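Local coordinates for two-domain protein containing predicted PHP-like metal-dependent phosphoesterase (Bacteroides vulgatus ATCC 8482, PDB 3E38) that binds three zinc ions and is probably a metal-dependent phosphoesterase of the PHP type, possibly a 5'-3' exonuclease, joined to an Ig-like domain, at residues I166-G171 and L242-E247; E177-C182 and L187-T192; W181-N186 and I330-K335. One frame throughout, in Å; residues are numbered along the deposited sequence.

In the fold
Along the chain the order is strand 165-170, helix 176-185, strand 188-192, strand 242-244 and, in the Ig-like region, residues 330-335. Contact 2 joins helix 176-185 to strand 188-192, next to strand 165-170 in the large mixed sheet. Contact 1 sets strand 165-170 against strand 242-244, its centre about 6 Å from that of contact 2. Contact 3 uses the C-terminal end of the same helix; its centre is about 7 Å from that of contact 2 and about 9 Å from that of contact 1. Backbone hydrogen bonds of Ile330 with Leu243 and Gly245 carry the edge of the mixed sheet into the Ig-like domain, so the series runs from the buried interior outward to that seam.

Contact 1 (I166-G171 and L242-E247)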
ATOM      1  N   ILE B 166     -11.374  23.646 -22.921  1.00 27.56           N
ATOM      2  CA  ILE B 166     -11.779  23.921 -21.543  1.00 28.34           C
ATOM      3  C   ILE B 166     -11.408  22.743 -20.713  1.00 29.82           C
ATOM      4  O   ILE B 166     -11.516  21.619 -21.174  1.00 30.07           O
ATOM      5  CB  ILE B 166     -13.286  24.075 -21.396  1.00 26.64           C
ATOM      6  CG1 ILE B 166     -13.820  25.019 -22.447  1.00 33.21           C
ATOM      7  CG2 ILE B 166     -13.675  24.569 -19.985  1.00 23.77           C
ATOM      8  CD1 ILE B 166     -15.340  25.187 -22.342  1.00 24.05           C
ATOM      9  N   GLU B 167     -10.911  23.022 -19.516  1.00 31.00           N
ATOM     10  CA  GLU B 167     -10.644  21.980 -18.534  1.00 31.20           C
ATOM     11  C   GLU B 167     -11.971  21.432 -18.048  1.00 32.09           C
ATOM     12  O   GLU B 167     -12.859  22.185 -17.583  1.00 31.34           O
ATOM     13  CB  GLU B 167      -9.844  22.513 -17.361  1.00 31.16           C
ATOM     14  CG  GLU B 167      -8.392  22.733 -17.694  1.00 30.87           C
ATOM     15  CD  GLU B 167      -7.560  23.147 -16.465  1.00 33.18           C
ATOM     16  OE1 GLU B 167      -8.178  23.660 -15.495  1.00 34.85           O
ATOM     17  OE2 GLU B 167      -6.304  23.004 -16.498  1.00 31.90           O
ATOM     18  N   VAL B 168     -12.141  20.128 -18.245  1.00 33.25           N
ATOM     19  CA  VAL B 168     -13.381  19.402 -17.820  1.00 31.74           C
ATOM     20  C   VAL B 168     -13.106  18.733 -16.483  1.00 30.57           C
ATOM     21  O   VAL B 168     -14.002  18.252 -15.770  1.00 27.85           O
ATOM     22  CB  VAL B 168     -13.903  18.361 -18.852  1.00 33.03           C
ATOM     23  CG1 VAL B 168     -14.531  19.098 -20.077  1.00 24.34           C
ATOM     24  CG2 VAL B 168     -12.803  17.303 -19.226  1.00 28.36           C
ATOM     25  N   ALA B 169     -11.828  18.759 -16.156  1.00 31.57           N
ATOM     26  CA  ALA B 169     -11.337  18.187 -14.919  1.00 30.57           C
ATOM     27  C   ALA B 169      -9.975  18.763 -14.537  1.00 31.17           C
ATOM     28  O   ALA B 169      -9.061  18.769 -15.324  1.00 33.68           O
ATOM     29  CB  ALA B 169     -11.303  16.679 -15.027  1.00 31.51           C
ATOM     30  N   ASN B 170      -9.910  19.273 -13.307  1.00 32.58           N
ATOM     31  CA  ASN B 170      -8.712  19.902 -12.700  1.00 32.32           C
ATOM     32  C   ASN B 170      -8.436  19.334 -11.313  1.00 29.31           C
ATOM     33  O   ASN B 170      -9.194  19.525 -10.369  1.00 29.98           O
ATOM     34  CB  ASN B 170      -8.903  21.431 -12.623  1.00 32.59           C
ATOM     35  CG  ASN B 170      -7.642  22.188 -12.212  1.00 36.97           C
ATOM     36  OD1 ASN B 170      -7.129  21.964 -11.140  1.00 43.29           O
ATOM     37  ND2 ASN B 170      -7.183  23.139 -13.050  1.00 33.80           N
ATOM     38  N   GLY B 171      -7.339  18.628 -11.193  1.00 29.35           N
ATOM     39  CA  GLY B 171      -6.992  18.008  -9.919  1.00 29.03           C
ATOM     40  C   GLY B 171      -8.153  17.132  -9.503  1.00 28.80           C
ATOM     41  O   GLY B 171      -8.547  16.251 -10.227  1.00 31.69           O
ATOM     42  N   LEU B 242     -12.852   8.102 -13.931  1.00 28.59           N
ATOM     43  CA  LEU B 242     -13.572   8.553 -15.125  1.00 30.29           C
ATOM     44  C   LEU B 242     -12.639   8.846 -16.327  1.00 33.12           C
ATOM     45  O   LEU B 242     -11.457   9.221 -16.178  1.00 33.30           O
ATOM     46  CB  LEU B 242     -14.421   9.789 -14.811  1.00 25.86           C
ATOM     47  CG  LEU B 242     -15.377   9.782 -13.628  1.00 28.56           C
ATOM     48  CD1 LEU B 242     -16.069  11.140 -13.598  1.00 30.83           C
ATOM     49  CD2 LEU B 242     -16.388   8.616 -13.741  1.00 24.33           C
ATOM     50  N   LEU B 243     -13.171   8.587 -17.514  1.00 31.10           N
ATOM     51  CA  LEU B 243     -12.495   8.944 -18.743  1.00 31.83           C
ATOM     52  C   LEU B 243     -13.558   9.705 -19.486  1.00 33.92           C
ATOM     53  O   LEU B 243     -14.657   9.222 -19.710  1.00 33.44           O
ATOM     54  CB  LEU B 243     -11.969   7.741 -19.522  1.00 34.34           C
ATOM     55  CG  LEU B 243     -11.083   8.091 -20.723  1.00 31.49           C
ATOM     56  CD1 LEU B 243      -9.711   8.596 -20.237  1.00 43.24           C
ATOM     57  CD2 LEU B 243     -10.903   6.898 -21.621  1.00 33.90           C
ATOM     58  N   ILE B 244     -13.235  10.949 -19.795  1.00 35.12           N
ATOM     59  CA  ILE B 244     -14.180  11.871 -20.389  1.00 34.30           C
ATOM     60  C   ILE B 244     -13.805  12.280 -21.802  1.00 36.51           C
ATOM     61  O   ILE B 244     -12.696  12.729 -22.065  1.00 38.26           O
ATOM     62  CB  ILE B 244     -14.260  13.118 -19.498  1.00 35.00           C
ATOM     63  CG1 ILE B 244     -14.496  12.672 -18.041  1.00 35.68           C
ATOM     64  CG2 ILE B 244     -15.342  14.099 -20.025  1.00 22.64           C
ATOM     65  CD1 ILE B 244     -13.834  13.515 -16.979  1.00 25.83           C
ATOM     66  N   GLY B 245     -14.752  12.119 -22.710  1.00 34.39           N
ATOM     67  CA  GLY B 245     -14.521  12.483 -24.102  1.00 36.52           C
ATOM     68  C   GLY B 245     -15.667  12.230 -25.067  1.00 35.20           C
ATOM     69  O   GLY B 245     -16.727  11.764 -24.698  1.00 34.62           O
ATOM     70  N   ARG B 246     -15.442  12.557 -26.328  1.00 37.20           N
ATOM     71  CA  ARG B 246     -16.462  12.317 -27.342  1.00 37.30           C
ATOM     72  C   ARG B 246     -16.580  10.827 -27.628  1.00 37.25           C
ATOM     73  O   ARG B 246     -15.615  10.058 -27.689  1.00 37.37           O
ATOM     74  CB  ARG B 246     -16.223  13.122 -28.618  1.00 39.37           C
ATOM     75  CG  ARG B 246     -16.494  14.595 -28.434  1.00 35.83           C
ATOM     76  CD  ARG B 246     -16.481  15.385 -29.744  1.00 29.77           C
ATOM     77  NE  ARG B 246     -16.568  16.820 -29.460  1.00 23.36           N
ATOM     78  CZ  ARG B 246     -15.605  17.516 -28.857  1.00 37.11           C
ATOM     79  NH1 ARG B 246     -14.493  16.909 -28.430  1.00 32.89           N
ATOM     80  NH2 ARG B 246     -15.771  18.794 -28.615  1.00 34.90           N
ATOM     81  N   GLU B 247     -17.826  10.448 -27.755  1.00 36.66           N
ATOM     82  CA  GLU B 247     -18.214   9.077 -28.015  1.00 36.58           C
ATOM     83  C   GLU B 247     -17.476   8.451 -29.186  1.00 33.44           C
ATOM     84  O   GLU B 247     -17.159   7.272 -29.176  1.00 30.77           O
ATOM     85  CB  GLU B 247     -19.706   9.027 -28.326  1.00 35.61           C
ATOM     86  CG  GLU B 247     -20.100   7.668 -28.777  1.00 43.49           C
ATOM     87  CD  GLU B 247     -21.513   7.596 -29.204  1.00 49.80           C
ATOM     88  OE1 GLU B 247     -22.150   8.658 -29.338  1.00 58.15           O
ATOM     89  OE2 GLU B 247     -21.981   6.471 -29.416  1.00 64.97           O
TER
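Apolar packing alone joins the two segments, and Ile244 supplies all of it from its side. Its CG2 branch lies 4.2 Å from CG2 of Val168, the two side chains lying antiparallel alongside each other, while its CD1 end comes 4.5 Å from CB of Ala169. Two arms of one isoleucine therefore serve two neighbouring residues. The first torsion (chi1 -50°) sets CG2 anti to the backbone N, at Val168, and chi2 carries CD1 to Ala169. The contact is small and buried, so branched and short aliphatic groups suit it: they fill space and bring no polar atom that would need a partner.

Polar chemistry stays within 166-171. Asn170 ND2 donates to Glu167 OE1 at 2.7 Å in a nearly straight bond (171°), which lies in the amide plane but reaches the carboxylate on its syn side, 31° out of plane. Glu167 OE2 also bonds His24, a zinc ligand, and Asn170 ND2 bonds Asp194, another, so this pair probably helps to position the first metal shell.

The chain turns a corner at Val168, whose side chain also touches Ala178 of helix 176-185 and Ala237 of strand 235-239. Ile244 in turn packs on Ile179 of that helix and on Met189 of strand 188-192.

Contact 2 (E177-C182 and L187-T192); sequences EAIQWC and LTMIGT
This contact is the second half of a beta-alpha-beta unit: strand 165-170, helix 176-185 and strand 188-192, the two strands being parallel neighbours in the mixed sheet. The chain returns from helix to strand through a tight turn, and the axes of helix segment 177-182 and strand 188-192 approach to 8.5 Å and run roughly antiparallel, at 151°.

Cys182 is the hub. Its carbonyl O accepts a hydrogen bond from Leu187 N at 2.9 Å; the N-H lies in the carbonyl plane, on a lone pair, and the angle at hydrogen is 156°. Beside this bond the side chains pack. Cys182 CB stands 3.7 Å from CG of Met189, a selenomethionine in the crystal, and Cys182 SG lies 4.0 Å from Leu187 CB. The torsion that sets SG anti to its own carbonyl carbon (chi1 -65°) brings it beside both partners, and a small side chain suits a place where the helix comes so close to the strand.

Met189 spans the rest of the gap. Beyond CG its chain is fully extended, so that its CE end arrives 4.0 Å from Ile179 CG2, and the two side chains cross at about a right angle. A long unbranched chain suits this reach, with the CG2 branch of Ile179 offering an apolar surface about one turn before Cys182.

Leu187 O is bonded by Arg246, whose NH2 also makes a weak bond to Cys182 O. The turn is held by a backbone hydrogen bond, Leu187 N to Cys182 O, and by the guanidinium group of Arg246, while the layer between helix and strand is held by the sulfur of Cys182 and hydrocarbon groups, whose weakly directional contacts depend on close fit.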
ATOM      1  N   GLU B 177     -20.267  20.735 -16.531  1.00 30.74           N
ATOM      2  CA  GLU B 177     -20.908  21.823 -17.280  1.00 31.37           C
ATOM      3  C   GLU B 177     -20.015  22.079 -18.486  1.00 31.62           C
ATOM      4  O   GLU B 177     -20.491  22.458 -19.554  1.00 32.23           O
ATOM      5  CB  GLU B 177     -21.068  23.111 -16.456  1.00 29.72           C
ATOM      6  CG  GLU B 177     -21.870  22.983 -15.153  1.00 32.72           C
ATOM      7  CD  GLU B 177     -21.118  22.321 -13.991  1.00 24.01           C
ATOM      8  OE1 GLU B 177     -19.968  21.865 -14.164  1.00 31.40           O
ATOM      9  OE2 GLU B 177     -21.709  22.260 -12.896  1.00 38.25           O
ATOM     10  N   ALA B 178     -18.721  21.813 -18.304  1.00 25.68           N
ATOM     11  CA  ALA B 178     -17.723  22.113 -19.337  1.00 29.08           C
ATOM     12  C   ALA B 178     -17.823  21.130 -20.466  1.00 32.31           C
ATOM     13  O   ALA B 178     -17.539  21.445 -21.616  1.00 36.53           O
ATOM     14  CB  ALA B 178     -16.269  22.103 -18.754  1.00 26.55           C
ATOM     15  N   ILE B 179     -18.229  19.917 -20.122  1.00 32.91           N
ATOM     16  CA  ILE B 179     -18.351  18.849 -21.117  1.00 31.54           C
ATOM     17  C   ILE B 179     -19.349  19.326 -22.168  1.00 30.37           C
ATOM     18  O   ILE B 179     -19.075  19.308 -23.360  1.00 28.98           O
ATOM     19  CB  ILE B 179     -18.755  17.461 -20.494  1.00 30.52           C
ATOM     20  CG1 ILE B 179     -17.659  16.963 -19.546  1.00 29.72           C
ATOM     21  CG2 ILE B 179     -18.982  16.422 -21.575  1.00 32.58           C
ATOM     22  CD1 ILE B 179     -18.097  15.857 -18.630  1.00 26.75           C
ATOM     23  N   GLN B 180     -20.476  19.815 -21.697  1.00 29.04           N
ATOM     24  CA  GLN B 180     -21.555  20.224 -22.593  1.00 32.01           C
ATOM     25  C   GLN B 180     -21.124  21.418 -23.420  1.00 31.49           C
ATOM     26  O   GLN B 180     -21.564  21.616 -24.555  1.00 36.00           O
ATOM     27  CB  GLN B 180     -22.829  20.536 -21.795  1.00 32.19           C
ATOM     28  CG  GLN B 180     -24.053  20.724 -22.646  1.00 33.88           C
ATOM     29  CD  GLN B 180     -24.320  19.508 -23.511  1.00 40.99           C
ATOM     30  OE1 GLN B 180     -24.314  18.375 -23.031  1.00 43.94           O
ATOM     31  NE2 GLN B 180     -24.556  19.741 -24.798  1.00 27.32           N
ATOM     32  N   TRP B 181     -20.263  22.224 -22.833  1.00 30.95           N
ATOM     33  CA  TRP B 181     -19.755  23.436 -23.505  1.00 30.09           C
ATOM     34  C   TRP B 181     -18.880  23.036 -24.660  1.00 28.90           C
ATOM     35  O   TRP B 181     -19.021  23.531 -25.768  1.00 28.59           O
ATOM     36  CB  TRP B 181     -18.978  24.349 -22.560  1.00 30.29           C
ATOM     37  CG  TRP B 181     -19.890  25.051 -21.635  1.00 34.27           C
ATOM     38  CD1 TRP B 181     -21.188  25.370 -21.888  1.00 34.02           C
ATOM     39  CD2 TRP B 181     -19.581  25.635 -20.360  1.00 23.08           C
ATOM     40  NE1 TRP B 181     -21.734  26.043 -20.822  1.00 27.35           N
ATOM     41  CE2 TRP B 181     -20.761  26.243 -19.885  1.00 32.61           C
ATOM     42  CE3 TRP B 181     -18.442  25.733 -19.603  1.00 32.61           C
ATOM     43  CZ2 TRP B 181     -20.823  26.887 -18.669  1.00 30.83           C
ATOM     44  CZ3 TRP B 181     -18.503  26.388 -18.399  1.00 32.11           C
ATOM     45  CH2 TRP B 181     -19.671  26.945 -17.937  1.00 25.85           C
ATOM     46  N   CYS B 182     -17.985  22.115 -24.382  1.00 28.14           N
ATOM     47  CA  CYS B 182     -17.077  21.623 -25.414  1.00 31.05           C
ATOM     48  C   CYS B 182     -17.846  20.918 -26.522  1.00 30.75           C
ATOM     49  O   CYS B 182     -17.508  21.050 -27.713  1.00 30.89           O
ATOM     50  CB  CYS B 182     -16.038  20.682 -24.843  1.00 29.86           C
ATOM     51  SG  CYS B 182     -14.914  21.462 -23.681  1.00 33.66           S
ATOM     52  N   LEU B 187     -15.058  22.240 -28.791  1.00 35.07           N
ATOM     53  CA  LEU B 187     -13.768  22.484 -28.186  1.00 33.78           C
ATOM     54  C   LEU B 187     -13.132  21.205 -27.693  1.00 34.37           C
ATOM     55  O   LEU B 187     -13.768  20.149 -27.555  1.00 37.47           O
ATOM     56  CB  LEU B 187     -13.898  23.465 -27.016  1.00 32.05           C
ATOM     57  CG  LEU B 187     -14.577  24.802 -27.330  1.00 31.11           C
ATOM     58  CD1 LEU B 187     -15.160  25.454 -26.116  1.00 17.99           C
ATOM     59  CD2 LEU B 187     -13.596  25.745 -27.988  1.00 32.51           C
ATOM     60  N   THR B 188     -11.853  21.355 -27.404  1.00 30.88           N
ATOM     61  CA  THR B 188     -11.011  20.256 -26.891  1.00 29.82           C
ATOM     62  C   THR B 188     -11.186  20.094 -25.398  1.00 28.94           C
ATOM     63  O   THR B 188     -10.983  21.040 -24.670  1.00 31.12           O
ATOM     64  CB  THR B 188      -9.564  20.507 -27.229  1.00 28.09           C
ATOM     65  OG1 THR B 188      -9.481  20.598 -28.655  1.00 26.80           O
ATOM     66  CG2 THR B 188      -8.636  19.386 -26.706  1.00 28.72           C
HETATM   67  N   MSE B 189     -11.611  18.897 -24.969  1.00 27.82           N
HETATM   68  CA  MSE B 189     -11.766  18.588 -23.535  1.00 27.22           C
HETATM   69  C   MSE B 189     -10.401  18.272 -22.980  1.00 29.48           C
HETATM   70  O   MSE B 189      -9.675  17.450 -23.525  1.00 27.36           O
HETATM   71  CB  MSE B 189     -12.703  17.414 -23.299  1.00 24.45           C
HETATM   72  CG  MSE B 189     -14.088  17.647 -23.868  1.00 32.00           C
HETATM   73 SE   MSE B 189     -15.195  16.187 -23.403  0.75 34.59          SE
HETATM   74  CE  MSE B 189     -16.615  16.511 -24.783  1.00 19.38           C
ATOM     75  N   ILE B 190     -10.086  18.997 -21.919  1.00 30.91           N
ATOM     76  CA  ILE B 190      -8.800  18.941 -21.234  1.00 28.74           C
ATOM     77  C   ILE B 190      -8.870  18.476 -19.790  1.00 26.82           C
ATOM     78  O   ILE B 190      -9.784  18.776 -19.055  1.00 23.13           O
ATOM     79  CB  ILE B 190      -8.094  20.325 -21.215  1.00 28.47           C
ATOM     80  CG1 ILE B 190      -7.766  20.820 -22.611  1.00 29.53           C
ATOM     81  CG2 ILE B 190      -6.733  20.228 -20.442  1.00 24.66           C
ATOM     82  CD1 ILE B 190      -6.653  20.040 -23.301  1.00 29.18           C
ATOM     83  N   GLY B 191      -7.826  17.786 -19.373  1.00 26.98           N
ATOM     84  CA  GLY B 191      -7.735  17.403 -17.980  1.00 26.44           C
ATOM     85  C   GLY B 191      -6.322  17.532 -17.455  1.00 29.67           C
ATOM     86  O   GLY B 191      -5.375  16.999 -18.032  1.00 30.35           O
ATOM     87  N   THR B 192      -6.204  18.237 -16.342  1.00 29.34           N
ATOM     88  CA  THR B 192      -4.885  18.537 -15.777  1.00 29.20           C
ATOM     89  C   THR B 192      -4.831  18.425 -14.271  1.00 27.69           C
ATOM     90  O   THR B 192      -5.839  18.280 -13.610  1.00 26.73           O
ATOM     91  CB  THR B 192      -4.445  19.940 -16.163  1.00 29.97           C
ATOM     92  OG1 THR B 192      -5.240  20.868 -15.442  1.00 30.92           O
ATOM     93  CG2 THR B 192      -4.652  20.192 -17.659  1.00 27.35           C
TER

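Contact 3 (W181-N186 and I330-K335); sequences WCLDKN and IVAPDK
With chi1 at -63° and chi2 at 180°, Leu183 holds CG anti to its own carbonyl carbon and places CD1 beside Val331 and Ala332. There CD1 meets the carbonyl O of Val331 at 3.7 Å, and its other methyl, CD2, lies 4.1 Å from the same oxygen. The apolar part of the contact is Leu183 CD1 against Ala332 CB, also 4.1 Å. No hydrogen bond crosses between the segments; both methyls face the same peptide oxygen, and the short side chain of alanine lets the leucine come close to the backbone.

Val331 and Ala332 form a classic beta bulge, both facing Lys335, and Ala332 to Lys335 is a type II beta turn with Pro333 at its second position, where the fixed phi of proline fits well. Val331 N bonds Lys335 O at 3.0 Å, and Lys335 N bonds Ala332 O at 2.8 Å. Leu183, in the C-terminal half of helix 176-185, meets this bulge of the Ig-like domain, while Pro333 in the turn packs on Pro176, Ile179 and Gln180 earlier in that helix. Leu183 also touches Arg246.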
ATOM      1  N   TRP B 181     -20.263  22.224 -22.833  1.00 30.95           N
ATOM      2  CA  TRP B 181     -19.755  23.436 -23.505  1.00 30.09           C
ATOM      3  C   TRP B 181     -18.880  23.036 -24.660  1.00 28.90           C
ATOM      4  O   TRP B 181     -19.021  23.531 -25.768  1.00 28.59           O
ATOM      5  CB  TRP B 181     -18.978  24.349 -22.560  1.00 30.29           C
ATOM      6  CG  TRP B 181     -19.890  25.051 -21.635  1.00 34.27           C
ATOM      7  CD1 TRP B 181     -21.188  25.370 -21.888  1.00 34.02           C
ATOM      8  CD2 TRP B 181     -19.581  25.635 -20.360  1.00 23.08           C
ATOM      9  NE1 TRP B 181     -21.734  26.043 -20.822  1.00 27.35           N
ATOM     10  CE2 TRP B 181     -20.761  26.243 -19.885  1.00 32.61           C
ATOM     11  CE3 TRP B 181     -18.442  25.733 -19.603  1.00 32.61           C
ATOM     12  CZ2 TRP B 181     -20.823  26.887 -18.669  1.00 30.83           C
ATOM     13  CZ3 TRP B 181     -18.503  26.388 -18.399  1.00 32.11           C
ATOM     14  CH2 TRP B 181     -19.671  26.945 -17.937  1.00 25.85           C
ATOM     15  N   CYS B 182     -17.985  22.115 -24.382  1.00 28.14           N
ATOM     16  CA  CYS B 182     -17.077  21.623 -25.414  1.00 31.05           C
ATOM     17  C   CYS B 182     -17.846  20.918 -26.522  1.00 30.75           C
ATOM     18  O   CYS B 182     -17.508  21.050 -27.713  1.00 30.89           O
ATOM     19  CB  CYS B 182     -16.038  20.682 -24.843  1.00 29.86           C
ATOM     20  SG  CYS B 182     -14.914  21.462 -23.681  1.00 33.66           S
ATOM     21  N   LEU B 183     -18.929  20.250 -26.136  1.00 31.33           N
ATOM     22  CA  LEU B 183     -19.753  19.522 -27.107  1.00 33.89           C
ATOM     23  C   LEU B 183     -20.477  20.536 -27.996  1.00 33.85           C
ATOM     24  O   LEU B 183     -20.439  20.432 -29.219  1.00 34.16           O
ATOM     25  CB  LEU B 183     -20.761  18.536 -26.474  1.00 33.02           C
ATOM     26  CG  LEU B 183     -20.220  17.354 -25.666  1.00 36.18           C
ATOM     27  CD1 LEU B 183     -21.402  16.533 -25.139  1.00 28.90           C
ATOM     28  CD2 LEU B 183     -19.221  16.459 -26.444  1.00 29.78           C
ATOM     29  N   ASP B 184     -21.041  21.566 -27.389  1.00 35.10           N
ATOM     30  CA  ASP B 184     -21.816  22.567 -28.156  1.00 35.36           C
ATOM     31  C   ASP B 184     -20.939  23.506 -28.964  1.00 36.79           C
ATOM     32  O   ASP B 184     -21.294  23.911 -30.061  1.00 37.24           O
ATOM     33  CB  ASP B 184     -22.676  23.422 -27.236  1.00 36.00           C
ATOM     34  CG  ASP B 184     -23.725  22.608 -26.494  1.00 40.65           C
ATOM     35  OD1 ASP B 184     -24.113  21.531 -27.001  1.00 39.28           O
ATOM     36  OD2 ASP B 184     -24.152  23.052 -25.403  1.00 42.97           O
ATOM     37  N   LYS B 185     -19.761  23.801 -28.439  1.00 37.78           N
ATOM     38  CA  LYS B 185     -18.877  24.806 -29.048  1.00 35.92           C
ATOM     39  C   LYS B 185     -17.697  24.201 -29.813  1.00 37.12           C
ATOM     40  O   LYS B 185     -16.814  24.896 -30.301  1.00 40.02           O
ATOM     41  CB  LYS B 185     -18.446  25.779 -27.937  1.00 37.50           C
ATOM     42  CG  LYS B 185     -19.562  26.797 -27.681  1.00 34.33           C
ATOM     43  CD  LYS B 185     -19.675  27.396 -26.265  1.00 42.87           C
ATOM     44  CE  LYS B 185     -20.904  28.399 -26.253  1.00 49.29           C
ATOM     45  NZ  LYS B 185     -21.603  28.650 -24.927  1.00 52.60           N
ATOM     46  N   ASN B 186     -17.691  22.880 -29.879  1.00 37.77           N
ATOM     47  CA  ASN B 186     -16.661  22.119 -30.601  1.00 37.04           C
ATOM     48  C   ASN B 186     -15.235  22.339 -30.100  1.00 36.53           C
ATOM     49  O   ASN B 186     -14.314  22.587 -30.882  1.00 34.13           O
ATOM     50  CB  ASN B 186     -16.711  22.468 -32.093  1.00 38.16           C
ATOM     51  CG  ASN B 186     -15.983  21.445 -32.946  1.00 39.20           C
ATOM     52  OD1 ASN B 186     -15.784  20.305 -32.528  1.00 49.60           O
ATOM     53  ND2 ASN B 186     -15.589  21.840 -34.138  1.00 35.37           N
ATOM     54  N   ILE B 330     -17.460   8.777 -19.790  1.00 33.66           N
ATOM     55  CA  ILE B 330     -18.405   9.898 -19.920  1.00 34.23           C
ATOM     56  C   ILE B 330     -18.359  10.574 -21.275  1.00 35.85           C
ATOM     57  O   ILE B 330     -17.354  11.181 -21.640  1.00 32.68           O
ATOM     58  CB  ILE B 330     -18.188  10.937 -18.837  1.00 33.76           C
ATOM     59  CG1 ILE B 330     -18.158  10.271 -17.445  1.00 31.62           C
ATOM     60  CG2 ILE B 330     -19.283  12.000 -18.954  1.00 33.98           C
ATOM     61  CD1 ILE B 330     -19.480   9.529 -17.041  1.00 22.61           C
ATOM     62  N   VAL B 331     -19.485  10.477 -21.989  1.00 32.80           N
ATOM     63  CA  VAL B 331     -19.599  10.992 -23.351  1.00 31.38           C
ATOM     64  C   VAL B 331     -20.395  12.309 -23.391  1.00 35.78           C
ATOM     65  O   VAL B 331     -20.371  13.081 -24.362  1.00 38.38           O
ATOM     66  CB  VAL B 331     -20.174   9.882 -24.319  1.00 33.08           C
ATOM     67  CG1 VAL B 331     -19.278   8.595 -24.265  1.00 28.63           C
ATOM     68  CG2 VAL B 331     -21.693   9.551 -24.054  1.00 24.76           C
ATOM     69  N   ALA B 332     -21.078  12.538 -22.291  1.00 36.38           N
ATOM     70  CA  ALA B 332     -21.871  13.744 -22.031  1.00 36.60           C
ATOM     71  C   ALA B 332     -22.105  13.838 -20.520  1.00 35.96           C
ATOM     72  O   ALA B 332     -22.019  12.835 -19.816  1.00 37.22           O
ATOM     73  CB  ALA B 332     -23.227  13.728 -22.781  1.00 34.19           C
ATOM     74  N   PRO B 333     -22.374  15.038 -20.009  1.00 34.49           N
ATOM     75  CA  PRO B 333     -22.695  15.068 -18.597  1.00 34.00           C
ATOM     76  C   PRO B 333     -23.705  13.989 -18.232  1.00 35.72           C
ATOM     77  O   PRO B 333     -24.728  13.811 -18.908  1.00 30.43           O
ATOM     78  CB  PRO B 333     -23.364  16.453 -18.418  1.00 33.25           C
ATOM     79  CG  PRO B 333     -22.886  17.270 -19.510  1.00 31.88           C
ATOM     80  CD  PRO B 333     -22.672  16.317 -20.675  1.00 35.62           C
ATOM     81  N   ASP B 334     -23.405  13.260 -17.173  1.00 35.10           N
ATOM     82  CA  ASP B 334     -24.359  12.284 -16.656  1.00 37.83           C
ATOM     83  C   ASP B 334     -24.741  11.223 -17.650  1.00 35.40           C
ATOM     84  O   ASP B 334     -25.754  10.554 -17.475  1.00 34.14           O
ATOM     85  CB  ASP B 334     -25.662  12.984 -16.202  1.00 37.30           C
ATOM     86  CG  ASP B 334     -25.492  13.746 -14.891  1.00 46.68           C
ATOM     87  OD1 ASP B 334     -24.731  13.271 -14.001  1.00 57.84           O
ATOM     88  OD2 ASP B 334     -26.129  14.813 -14.744  1.00 57.62           O
ATOM     89  N   LYS B 335     -23.952  11.089 -18.697  1.00 34.24           N
ATOM     90  CA  LYS B 335     -24.235  10.075 -19.718  1.00 34.04           C
ATOM     91  C   LYS B 335     -22.983   9.293 -20.041  1.00 34.26           C
ATOM     92  O   LYS B 335     -22.007   9.849 -20.525  1.00 34.98           O
ATOM     93  CB  LYS B 335     -24.840  10.706 -21.009  1.00 31.04           C
ATOM     94  CG  LYS B 335     -26.338  11.046 -20.911  1.00 40.10           C
ATOM     95  CD  LYS B 335     -26.905  11.647 -22.215  1.00 44.49           C
TER